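Local coordinates for protein neutral ceramidase (Pseudomonas aeruginosa, PDB 2ZWS) that hydrolyses the N-acyl linkage of ceramides to give sphingosine and fatty acid, and also runs the reverse synthesis, as a secreted zinc-dependent amidohydrolase, at residues A[533-537]-A[604-608]; A[523-529]-A[541-547]. All coordinates share one frame. Residue numbers count along the deposited sequence, not the author numbering.

Interaction 1: A[533-537]-A[604-608]; sequences SYRIG and IPPGT
I604 and I536 bury most of the surface here, and their CA atoms lie 5.2 Å apart where strand 533-535 runs out into a loop. Segment 604-608 is irregular: P605 to T608 form a type II β turn with G607 at phi/psi 96/-2, a conformation that calls for glycine. T608 OG1 donates to P605 O (3.1 Å), reinforcing the weak T608 N to P605 O bond. I536 (mt) lies across this turn, its CG2 3.7 Å from P605 O and its CG1 3.3 Å from T608 OG1. I604 (mt) points toward 533-537 and brings CD1 to 3.6 Å from Y534 CB, while its CG2 meets I536 CG1 at 4.1 Å. One backbone hydrogen bond joins the segments, G537 N to I604 O at 2.8 Å. The contact ties the start of the 604-608 crossover between the two sheets of the C-terminal β-sandwich to the end of edge strand 533-535, which pairs with 629-642; I604 also touches V540 of strand 539-545 and V641.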
# COMPACT_ATOMS: atom_id res chain seq x y z
N SER A 533 11.56 -17.04 33.38
CA SER A 533 12.04 -15.66 33.35
C SER A 533 12.81 -15.35 32.08
O SER A 533 13.35 -16.25 31.42
CB SER A 533 12.94 -15.38 34.57
OG SER A 533 14.21 -16.02 34.42
N TYR A 534 12.85 -14.06 31.73
CA TYR A 534 13.56 -13.58 30.54
C TYR A 534 14.22 -12.26 30.87
O TYR A 534 13.86 -11.61 31.85
CB TYR A 534 12.58 -13.33 29.38
CG TYR A 534 11.84 -14.55 28.88
CD1 TYR A 534 10.68 -14.99 29.50
CD2 TYR A 534 12.29 -15.25 27.78
CE1 TYR A 534 9.99 -16.12 29.04
CE2 TYR A 534 11.61 -16.37 27.30
CZ TYR A 534 10.47 -16.79 27.93
OH TYR A 534 9.79 -17.89 27.48
N ARG A 535 15.17 -11.88 30.03
CA ARG A 535 15.85 -10.58 30.11
C ARG A 535 15.48 -9.75 28.89
O ARG A 535 15.06 -10.28 27.86
CB ARG A 535 17.37 -10.77 30.12
CG ARG A 535 17.87 -11.72 31.20
CD ARG A 535 19.32 -11.45 31.54
NE ARG A 535 19.67 -12.06 32.83
CZ ARG A 535 19.56 -11.45 34.01
NH1 ARG A 535 19.12 -10.19 34.08
NH2 ARG A 535 19.91 -12.09 35.12
N ILE A 536 15.67 -8.44 29.00
CA ILE A 536 15.47 -7.56 27.85
C ILE A 536 16.36 -8.05 26.70
O ILE A 536 17.54 -8.39 26.90
CB ILE A 536 15.73 -6.08 28.21
CG1 ILE A 536 14.59 -5.56 29.08
CG2 ILE A 536 15.86 -5.25 26.95
CD1 ILE A 536 14.80 -4.13 29.64
N GLY A 537 15.78 -8.12 25.50
CA GLY A 537 16.49 -8.59 24.34
C GLY A 537 16.17 -10.04 24.02
O GLY A 537 16.44 -10.50 22.92
N ILE A 604 11.46 -8.87 23.60
CA ILE A 604 11.31 -7.88 24.69
C ILE A 604 12.26 -6.71 24.44
O ILE A 604 13.47 -6.90 24.48
CB ILE A 604 11.62 -8.53 26.08
CG1 ILE A 604 10.71 -9.73 26.34
CG2 ILE A 604 11.46 -7.50 27.19
CD1 ILE A 604 11.30 -10.74 27.31
N PRO A 605 11.69 -5.52 24.13
CA PRO A 605 12.54 -4.39 23.73
C PRO A 605 13.16 -3.63 24.90
O PRO A 605 12.65 -3.71 26.01
CB PRO A 605 11.56 -3.48 22.99
CG PRO A 605 10.29 -3.66 23.74
CD PRO A 605 10.26 -5.16 24.08
N PRO A 606 14.24 -2.87 24.65
CA PRO A 606 14.79 -1.96 25.66
C PRO A 606 13.71 -1.06 26.21
O PRO A 606 12.85 -0.58 25.46
CB PRO A 606 15.81 -1.13 24.88
CG PRO A 606 16.24 -2.03 23.77
CD PRO A 606 15.03 -2.84 23.39
N GLY A 607 13.71 -0.87 27.53
CA GLY A 607 12.72 -0.01 28.16
C GLY A 607 11.50 -0.69 28.72
O GLY A 607 10.64 -0.01 29.29
N THR A 608 11.37 -2.02 28.58
CA THR A 608 10.25 -2.74 29.19
C THR A 608 10.45 -2.81 30.70
O THR A 608 11.55 -3.12 31.16
CB THR A 608 10.16 -4.18 28.65
OG1 THR A 608 11.47 -4.75 28.65
CG2 THR A 608 9.63 -4.20 27.25

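Interaction 2: A[523-529]-A[541-547]; sequences FGDVLQQ and TVAFVTG
L527 (mt) lies over A543 and V545, with L527 CB 4.2 Å from A543 CB and L527 CD2 3.7 Å from V545 CG2. The backbones run antiparallel. V526 and F544 form a non-hydrogen-bonded pair (CA-CA 4.5 Å), Q528 and A543 a hydrogen-bonded one (4.9 Å); the one-residue shift between them is a classic β bulge, in which A543 O accepts from both L527 N (2.7 Å) and Q528 N (3.2 Å). L527 has phi/psi -89/-34, and the chain turns a corner there. A543 N donates to Q528 O (3.2 Å), V545 N to D525 O (2.9 Å) and G524 N to V545 O (2.8 Å). V526 CG2 sits 3.6 Å from F544 CE1, and the F544 ring meets that of H617 on strand 611-622 of the facing sheet. F523 CE1, at its ring edge, is 3.3 Å from T546 O. Backbone bonds thus fix a bulged sheet edge, to which side chains add apolar packing and one weak polar bond, Q528 NE2 to T541 O (3.1 Å).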
# COMPACT_ATOMS: atom_id res chain seq x y z
N PHE A 523 -9.82 -25.87 22.14
CA PHE A 523 -9.35 -24.63 21.52
C PHE A 523 -8.85 -23.68 22.61
O PHE A 523 -9.50 -23.54 23.64
CB PHE A 523 -10.47 -23.94 20.73
CG PHE A 523 -10.89 -24.65 19.49
CD1 PHE A 523 -9.99 -24.86 18.46
CD2 PHE A 523 -12.20 -25.09 19.33
CE1 PHE A 523 -10.37 -25.54 17.30
CE2 PHE A 523 -12.60 -25.77 18.18
CZ PHE A 523 -11.68 -25.96 17.15
N GLY A 524 -7.72 -23.01 22.41
CA GLY A 524 -7.18 -22.10 23.43
C GLY A 524 -6.21 -22.73 24.43
O GLY A 524 -5.52 -22.02 25.17
N ASP A 525 -6.12 -24.06 24.43
CA ASP A 525 -5.17 -24.72 25.31
C ASP A 525 -3.74 -24.31 24.94
O ASP A 525 -3.40 -24.14 23.77
CB ASP A 525 -5.33 -26.25 25.22
CG ASP A 525 -6.50 -26.78 26.06
OD1 ASP A 525 -7.23 -25.98 26.71
OD2 ASP A 525 -6.67 -28.02 26.07
N VAL A 526 -2.91 -24.14 25.96
CA VAL A 526 -1.50 -23.80 25.75
C VAL A 526 -0.68 -25.04 25.39
O VAL A 526 -0.62 -26.02 26.16
CB VAL A 526 -0.89 -23.06 26.96
CG1 VAL A 526 0.57 -22.74 26.70
CG2 VAL A 526 -1.66 -21.77 27.20
N LEU A 527 -0.04 -24.99 24.22
CA LEU A 527 0.86 -26.03 23.74
C LEU A 527 2.30 -25.82 24.20
O LEU A 527 3.04 -26.80 24.41
CB LEU A 527 0.81 -26.12 22.21
CG LEU A 527 -0.56 -26.48 21.61
CD1 LEU A 527 -0.55 -26.24 20.10
CD2 LEU A 527 -0.88 -27.97 21.93
N GLN A 528 2.71 -24.56 24.31
CA GLN A 528 4.05 -24.21 24.75
C GLN A 528 3.96 -23.03 25.70
O GLN A 528 3.58 -21.93 25.27
CB GLN A 528 4.95 -23.83 23.57
CG GLN A 528 6.36 -23.42 23.98
CD GLN A 528 7.30 -23.38 22.81
OE1 GLN A 528 7.19 -24.18 21.89
NE2 GLN A 528 8.24 -22.44 22.84
N GLN A 529 4.27 -23.28 26.97
CA GLN A 529 4.29 -22.24 27.99
C GLN A 529 5.60 -21.46 27.90
O GLN A 529 6.60 -21.99 27.44
CB GLN A 529 4.13 -22.84 29.40
CG GLN A 529 2.75 -23.48 29.64
CD GLN A 529 1.64 -22.50 29.98
OE1 GLN A 529 1.83 -21.28 29.93
NE2 GLN A 529 0.45 -23.03 30.30
N THR A 541 8.57 -17.20 23.21
CA THR A 541 7.73 -17.92 22.24
C THR A 541 6.79 -18.86 22.97
O THR A 541 7.19 -19.68 23.81
CB THR A 541 8.54 -18.66 21.11
OG1 THR A 541 7.65 -19.21 20.12
CG2 THR A 541 9.35 -19.78 21.68
N VAL A 542 5.51 -18.71 22.65
CA VAL A 542 4.46 -19.55 23.20
C VAL A 542 3.55 -20.05 22.08
O VAL A 542 3.66 -19.59 20.93
CB VAL A 542 3.61 -18.79 24.26
CG1 VAL A 542 4.50 -18.27 25.41
CG2 VAL A 542 2.80 -17.65 23.60
N ALA A 543 2.64 -20.97 22.40
CA ALA A 543 1.79 -21.53 21.34
C ALA A 543 0.50 -22.06 21.92
O ALA A 543 0.52 -22.58 23.05
CB ALA A 543 2.51 -22.63 20.57
N PHE A 544 -0.57 -21.98 21.13
CA PHE A 544 -1.94 -22.35 21.55
C PHE A 544 -2.62 -23.19 20.48
O PHE A 544 -2.36 -23.02 19.29
CB PHE A 544 -2.81 -21.11 21.66
CG PHE A 544 -2.36 -20.11 22.69
CD1 PHE A 544 -2.95 -20.07 23.96
CD2 PHE A 544 -1.35 -19.20 22.38
CE1 PHE A 544 -2.55 -19.13 24.88
CE2 PHE A 544 -0.93 -18.27 23.32
CZ PHE A 544 -1.55 -18.22 24.57
N VAL A 545 -3.52 -24.09 20.90
CA VAL A 545 -4.46 -24.77 19.99
C VAL A 545 -5.39 -23.68 19.45
O VAL A 545 -5.93 -22.91 20.24
CB VAL A 545 -5.29 -25.83 20.76
CG1 VAL A 545 -6.33 -26.46 19.88
CG2 VAL A 545 -4.38 -26.90 21.36
N THR A 546 -5.57 -23.60 18.14
CA THR A 546 -6.35 -22.50 17.57
C THR A 546 -7.33 -22.96 16.50
O THR A 546 -7.51 -24.16 16.26
CB THR A 546 -5.43 -21.41 16.98
OG1 THR A 546 -4.31 -21.22 17.84
CG2 THR A 546 -6.18 -20.11 16.88
N GLY A 547 -7.98 -21.98 15.85
CA GLY A 547 -8.77 -22.20 14.64
C GLY A 547 -8.28 -21.27 13.54
O GLY A 547 -7.50 -20.33 13.77

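In the fold
Both contacts belong to the C-terminal β-sandwich, well away from the centre of the chain. From the N terminus, residues 523-529 come first and add the edge strand 526-528 to the sheet containing 539-545 and 595-603. After that corner the chain crosses to the other sheet as strand 533-535, beside 629-642, then returns as 539-545, so interaction 2 closes a short loop over 11 intervening residues. Interaction 1 closes a much longer one, from 533-537 to the connection between strands 595-603 and 611-622, spanning 66 residues with 36 in strands. The segments alternate along the sequence, so the two loops cross rather than nest. The centres of interactions 1 and 2 are about 22 Å apart.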